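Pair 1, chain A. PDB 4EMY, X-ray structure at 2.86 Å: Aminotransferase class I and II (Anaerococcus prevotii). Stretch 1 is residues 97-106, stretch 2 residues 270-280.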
# COMPACT_ATOMS: atom_id res chain seq x y z
N LYS A 97 8.05 -27.06 -3.29
CA LYS A 97 8.86 -25.91 -3.68
C LYS A 97 9.64 -26.18 -4.98
O LYS A 97 10.44 -27.12 -5.04
CB LYS A 97 9.80 -25.54 -2.52
CG LYS A 97 10.58 -24.24 -2.71
CD LYS A 97 11.23 -23.80 -1.40
CE LYS A 97 12.36 -24.73 -0.98
NZ LYS A 97 13.08 -24.22 0.22
N PRO A 98 9.40 -25.36 -6.02
CA PRO A 98 10.08 -25.56 -7.30
C PRO A 98 11.58 -25.26 -7.22
O PRO A 98 12.00 -24.46 -6.39
CB PRO A 98 9.39 -24.56 -8.23
CG PRO A 98 8.85 -23.51 -7.32
CD PRO A 98 8.47 -24.22 -6.06
N GLU A 99 12.35 -25.90 -8.08
CA GLU A 99 13.79 -25.68 -8.13
C GLU A 99 14.12 -24.32 -8.73
O GLU A 99 13.33 -23.76 -9.49
CB GLU A 99 14.47 -26.77 -8.95
CG GLU A 99 14.46 -28.14 -8.31
CD GLU A 99 14.98 -29.20 -9.26
OE1 GLU A 99 14.26 -30.21 -9.47
OE2 GLU A 99 16.08 -29.02 -9.81
N GLY A 100 15.31 -23.81 -8.40
CA GLY A 100 15.74 -22.50 -8.88
C GLY A 100 15.73 -21.47 -7.77
O GLY A 100 15.47 -21.78 -6.61
N TYR A 101 16.02 -20.23 -8.14
CA TYR A 101 16.10 -19.15 -7.18
C TYR A 101 14.73 -18.57 -6.88
O TYR A 101 13.93 -18.32 -7.78
CB TYR A 101 17.09 -18.08 -7.66
CG TYR A 101 18.48 -18.62 -7.91
CD1 TYR A 101 19.38 -18.82 -6.85
CD2 TYR A 101 18.90 -18.97 -9.20
CE1 TYR A 101 20.66 -19.33 -7.07
CE2 TYR A 101 20.18 -19.48 -9.44
CZ TYR A 101 21.05 -19.66 -8.37
OH TYR A 101 22.31 -20.16 -8.60
N ILE A 102 14.44 -18.39 -5.59
CA ILE A 102 13.14 -17.92 -5.14
C ILE A 102 13.28 -16.77 -4.14
O ILE A 102 14.05 -16.87 -3.17
CB ILE A 102 12.32 -19.08 -4.51
CG1 ILE A 102 12.09 -20.19 -5.53
CG2 ILE A 102 11.00 -18.58 -3.94
CD1 ILE A 102 11.65 -21.51 -4.92
N SER A 103 12.53 -15.69 -4.37
CA SER A 103 12.47 -14.57 -3.44
C SER A 103 11.06 -14.04 -3.25
O SER A 103 10.25 -14.05 -4.18
CB SER A 103 13.40 -13.44 -3.88
OG SER A 103 13.59 -12.52 -2.83
N ALA A 104 10.78 -13.58 -2.03
CA ALA A 104 9.48 -13.04 -1.65
C ALA A 104 9.64 -11.60 -1.19
O ALA A 104 10.61 -11.28 -0.50
CB ALA A 104 8.87 -13.89 -0.55
N ILE A 105 8.71 -10.74 -1.60
CA ILE A 105 8.69 -9.33 -1.19
C ILE A 105 7.30 -8.96 -0.67
O ILE A 105 6.31 -9.05 -1.41
CB ILE A 105 9.08 -8.37 -2.34
CG1 ILE A 105 10.59 -8.39 -2.56
CG2 ILE A 105 8.67 -6.94 -2.02
CD1 ILE A 105 11.06 -9.37 -3.60
N ALA A 106 7.24 -8.54 0.59
CA ALA A 106 6.00 -8.11 1.23
C ALA A 106 5.27 -7.06 0.40
O ALA A 106 5.88 -6.12 -0.10
CB ALA A 106 6.26 -7.59 2.63
N SER A 270 -1.78 -7.68 4.02
CA SER A 270 -0.46 -8.31 3.95
C SER A 270 -0.40 -9.50 3.01
O SER A 270 -0.98 -10.56 3.28
CB SER A 270 0.01 -8.74 5.34
OG SER A 270 1.33 -9.23 5.27
N GLY A 271 0.32 -9.32 1.91
CA GLY A 271 0.60 -10.39 0.98
C GLY A 271 2.08 -10.42 0.65
O GLY A 271 2.90 -9.84 1.37
N ALA A 272 2.41 -11.11 -0.44
CA ALA A 272 3.77 -11.15 -0.98
C ALA A 272 3.76 -11.49 -2.46
O ALA A 272 2.87 -12.18 -2.95
CB ALA A 272 4.62 -12.15 -0.21
N ALA A 273 4.76 -10.97 -3.17
CA ALA A 273 5.07 -11.38 -4.54
C ALA A 273 6.28 -12.31 -4.53
O ALA A 273 7.39 -11.89 -4.19
CB ALA A 273 5.35 -10.17 -5.40
N VAL A 274 6.05 -13.57 -4.89
CA VAL A 274 7.10 -14.58 -4.91
C VAL A 274 7.50 -14.90 -6.35
O VAL A 274 6.68 -15.32 -7.16
CB VAL A 274 6.63 -15.87 -4.20
CG1 VAL A 274 7.76 -16.87 -4.12
CG2 VAL A 274 6.12 -15.56 -2.80
N GLY A 275 8.78 -14.68 -6.66
CA GLY A 275 9.32 -14.94 -7.98
C GLY A 275 10.10 -16.25 -8.06
O GLY A 275 10.72 -16.67 -7.08
N ILE A 276 10.04 -16.89 -9.23
CA ILE A 276 10.76 -18.13 -9.49
C ILE A 276 11.57 -17.99 -10.77
O ILE A 276 11.02 -17.66 -11.81
CB ILE A 276 9.79 -19.33 -9.70
CG1 ILE A 276 8.48 -19.19 -8.90
CG2 ILE A 276 10.50 -20.66 -9.43
CD1 ILE A 276 8.58 -19.50 -7.42
N SER A 277 12.88 -18.22 -10.68
CA SER A 277 13.74 -18.22 -11.86
C SER A 277 14.91 -19.19 -11.74
O SER A 277 15.36 -19.50 -10.65
CB SER A 277 14.28 -16.82 -12.15
OG SER A 277 15.03 -16.80 -13.35
N SER A 278 15.40 -19.64 -12.89
CA SER A 278 16.60 -20.46 -12.95
C SER A 278 17.86 -19.58 -12.88
O SER A 278 18.95 -20.08 -12.64
CB SER A 278 16.61 -21.31 -14.21
OG SER A 278 16.38 -20.51 -15.36
N SER A 279 17.68 -18.28 -13.10
CA SER A 279 18.79 -17.32 -13.08
C SER A 279 18.85 -16.52 -11.78
O SER A 279 17.84 -15.99 -11.32
CB SER A 279 18.71 -16.37 -14.28
OG SER A 279 19.74 -15.39 -14.24
N LYS A 280 20.04 -16.45 -11.20
CA LYS A 280 20.28 -15.75 -9.94
C LYS A 280 20.19 -14.23 -10.10
O LYS A 280 19.77 -13.54 -9.18
CB LYS A 280 21.64 -16.13 -9.36
CG LYS A 280 21.80 -15.83 -7.88
CD LYS A 280 23.26 -15.80 -7.47
CE LYS A 280 23.43 -15.28 -6.06
NZ LYS A 280 24.83 -14.85 -5.79

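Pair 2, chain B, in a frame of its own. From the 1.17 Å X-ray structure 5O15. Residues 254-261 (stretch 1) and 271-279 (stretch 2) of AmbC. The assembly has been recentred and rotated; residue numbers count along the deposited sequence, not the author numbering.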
# COMPACT_ATOMS: atom_id res chain seq x y z
N ALA B 254 -8.93 -11.40 1.03
CA ALA B 254 -8.12 -12.30 0.24
C ALA B 254 -8.49 -12.04 -1.21
O ALA B 254 -9.64 -11.72 -1.50
CB ALA B 254 -8.36 -13.76 0.64
N LEU B 255 -7.53 -12.20 -2.12
CA LEU B 255 -7.62 -11.71 -3.49
C LEU B 255 -6.72 -12.54 -4.37
O LEU B 255 -5.76 -13.13 -3.89
CB LEU B 255 -7.12 -10.25 -3.62
CG LEU B 255 -7.86 -9.24 -2.80
CD1 LEU B 255 -7.11 -7.92 -2.71
CD2 LEU B 255 -9.21 -8.93 -3.46
N ARG B 256 -6.99 -12.48 -5.67
CA ARG B 256 -6.00 -12.81 -6.68
C ARG B 256 -5.43 -11.52 -7.24
O ARG B 256 -6.12 -10.50 -7.33
CB ARG B 256 -6.56 -13.68 -7.79
CG ARG B 256 -6.74 -15.10 -7.34
CD ARG B 256 -7.27 -16.00 -8.41
NE ARG B 256 -7.34 -17.37 -7.91
CZ ARG B 256 -8.02 -18.35 -8.47
NH1 ARG B 256 -8.69 -18.15 -9.59
NH2 ARG B 256 -8.03 -19.57 -7.93
N ALA B 257 -4.14 -11.56 -7.59
CA ALA B 257 -3.41 -10.40 -8.05
C ALA B 257 -2.69 -10.73 -9.35
O ALA B 257 -2.17 -11.83 -9.55
CB ALA B 257 -2.37 -9.99 -7.02
N ARG B 258 -2.61 -9.70 -10.19
CA ARG B 258 -1.78 -9.66 -11.38
C ARG B 258 -0.89 -8.43 -11.24
O ARG B 258 -1.39 -7.30 -11.17
CB ARG B 258 -2.62 -9.57 -12.65
CG ARG B 258 -1.80 -9.50 -13.91
CD ARG B 258 -2.68 -9.34 -15.13
NE ARG B 258 -1.89 -9.31 -16.35
CZ ARG B 258 -1.46 -8.21 -16.96
NH1 ARG B 258 -1.75 -7.00 -16.49
NH2 ARG B 258 -0.74 -8.32 -18.08
N VAL B 259 0.41 -8.64 -11.19
CA VAL B 259 1.40 -7.57 -11.04
C VAL B 259 2.24 -7.61 -12.31
O VAL B 259 3.01 -8.56 -12.53
CB VAL B 259 2.24 -7.77 -9.78
CG1 VAL B 259 3.24 -6.64 -9.65
CG2 VAL B 259 1.40 -7.86 -8.56
N GLU B 260 2.12 -6.59 -13.13
CA GLU B 260 2.81 -6.52 -14.41
C GLU B 260 4.01 -5.59 -14.29
O GLU B 260 3.85 -4.38 -14.10
CB GLU B 260 1.87 -6.07 -15.52
CG GLU B 260 2.55 -6.07 -16.87
CD GLU B 260 1.57 -6.19 -18.01
OE1 GLU B 260 1.79 -7.05 -18.89
OE2 GLU B 260 0.58 -5.45 -18.02
N VAL B 261 5.20 -6.18 -14.40
CA VAL B 261 6.43 -5.44 -14.19
C VAL B 261 6.77 -4.64 -15.44
O VAL B 261 6.74 -5.17 -16.55
CB VAL B 261 7.56 -6.39 -13.80
CG1 VAL B 261 8.83 -5.65 -13.52
CG2 VAL B 261 7.14 -7.19 -12.59
N ALA B 271 9.16 -0.92 -11.10
CA ALA B 271 7.87 -0.32 -11.40
C ALA B 271 6.94 -1.40 -11.92
O ALA B 271 7.37 -2.31 -12.64
CB ALA B 271 7.99 0.82 -12.43
N ALA B 272 5.67 -1.31 -11.56
CA ALA B 272 4.69 -2.31 -11.95
C ALA B 272 3.29 -1.72 -11.82
O ALA B 272 3.07 -0.76 -11.10
CB ALA B 272 4.82 -3.56 -11.08
N SER B 273 2.34 -2.35 -12.51
CA SER B 273 0.91 -2.16 -12.27
C SER B 273 0.40 -3.31 -11.42
O SER B 273 0.98 -4.41 -11.40
CB SER B 273 0.12 -2.12 -13.60
OG SER B 273 0.20 -3.38 -14.27
N ILE B 274 -0.70 -3.07 -10.72
CA ILE B 274 -1.30 -4.07 -9.85
C ILE B 274 -2.78 -4.13 -10.13
O ILE B 274 -3.45 -3.08 -10.08
CB ILE B 274 -1.08 -3.77 -8.35
CG1 ILE B 274 0.40 -3.69 -8.03
CG2 ILE B 274 -1.80 -4.79 -7.47
CD1 ILE B 274 0.71 -3.16 -6.64
N GLU B 275 -3.31 -5.32 -10.36
CA GLU B 275 -4.74 -5.52 -10.51
C GLU B 275 -5.16 -6.60 -9.53
O GLU B 275 -4.50 -7.64 -9.43
CB GLU B 275 -5.09 -5.93 -11.92
CG GLU B 275 -4.74 -4.92 -13.00
CD GLU B 275 -4.68 -5.65 -14.31
OE1 GLU B 275 -5.73 -6.15 -14.75
OE2 GLU B 275 -3.55 -5.83 -14.84
N LEU B 276 -6.28 -6.38 -8.84
CA LEU B 276 -6.77 -7.29 -7.81
C LEU B 276 -8.20 -7.71 -8.12
O LEU B 276 -9.03 -6.87 -8.47
CB LEU B 276 -6.71 -6.60 -6.44
CG LEU B 276 -5.33 -6.08 -6.06
CD1 LEU B 276 -5.36 -5.29 -4.77
CD2 LEU B 276 -4.31 -7.21 -5.93
N ALA B 277 -8.46 -9.00 -7.95
CA ALA B 277 -9.75 -9.61 -8.19
C ALA B 277 -10.22 -10.37 -6.96
O ALA B 277 -9.42 -11.00 -6.25
CB ALA B 277 -9.68 -10.55 -9.39
N ASP B 278 -11.53 -10.36 -6.74
CA ASP B 278 -12.14 -11.10 -5.65
C ASP B 278 -12.29 -12.57 -5.99
O ASP B 278 -11.97 -13.03 -7.09
CB ASP B 278 -13.46 -10.46 -5.20
CG ASP B 278 -14.61 -10.63 -6.18
OD1 ASP B 278 -14.61 -11.55 -7.03
OD2 ASP B 278 -15.56 -9.80 -6.04
N ALA B 279 -12.79 -13.33 -5.01
CA ALA B 279 -12.92 -14.78 -5.12
C ALA B 279 -13.89 -15.22 -6.19
O ALA B 279 -13.85 -16.39 -6.58
CB ALA B 279 -13.35 -15.35 -3.77
O HOH W 1 -12.46 -12.05 -2.40
O HOH W 2 -1.34 -5.55 -13.45
O HOH W 3 0.22 -3.07 -16.87

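Pair 1 and pair 2 both pair two antiparallel strands, and 14 central residues superpose with an RMSD of 0.8 Å. The strand directions make an angle of 156° in pair 1 and 159° in pair 2, the axes approach to 4.5 Å in each, and the buried surface is nearly equal, 660 and 654 Å². The register is the same: Tyr101(A)–Ser277(A), Ser103(A)–Gly275(A) and Ile105(A)–Ala273(A) are hydrogen-bonded pairs, matched by Arg256(B)–Ala277(B), Arg258(B)–Glu275(B) and Glu260(B)–Ser273(B). These bonds use backbone atoms only, so the same ladder can form under the different side chains of the two pairs. One is weak, Ser103(A) N to Gly275(A) O at 3.4 Å; its counterpart, Arg258(B) N to Glu275(B) O, measures 2.9 Å.

The non-hydrogen-bonded pairs send their side chains to the other face, which is mostly apolar in both proteins. There, bulk shifts along stretch 1: the larger residue is Ile102(A) in pair 1 and Val259(B) in pair 2. In pair 1 Ile102(A) sits opposite Ile276(A), CG1 to CD1 4.0 Å, and also reaches diagonally to Val274(A), CG2 to CG1 3.7 Å. Pair 2 has the small Ala257(B) in place of Ile102(A), and Leu276(B) packs on it, CD2 to Ala257(B) CB 3.6 Å. At the next such pair the order of size reverses: Ala104(A) CB meets Val274(A) CG2 at 3.9 Å, whereas Val259(B), larger than Ala104(A), touches Ala272(B), CG1 to CB 3.7 Å, and more loosely Ile274(B), CG2 to CG1 4.3 Å.

The face of the hydrogen-bonded pairs diverges most. Where pair 1 places Ser103(A) beside Gly275(A), with no side chain on the glycine, pair 2 places opposite charges. Arg258(B) NH1 donates to Glu275(B) OE2 at 2.7 Å in a salt bridge, and Arg258(B) NH2 forms another with Glu260(B) OE1, 2.9 Å away on its own strand. One water donates to both Arg258(B) O and Glu275(B) OE2 and accepts from Ser273(B) OG, tying the polar cluster to the backbone.

At Tyr101(A) and Arg256(B) the side-chain centres lie 1.3 Å apart, yet the ends behave differently. The tyrosine ring comes nearer the other stretch, by the residues that follow its strand, and Lys280(A) CB lies over its face, 3.8 Å from the Tyr101(A) ring centroid, as a CH-pi contact; the arginine end leads away.

One position carries a backbone rule. Gly100(A), at phi 108°, would have an ideal CB 2.7 Å from Ser277(A) O, a clash. Leu255(B), at phi -155°, fills the matching place with a side chain, whose CD1 packs 3.8 Å from Leu276(B) CD1.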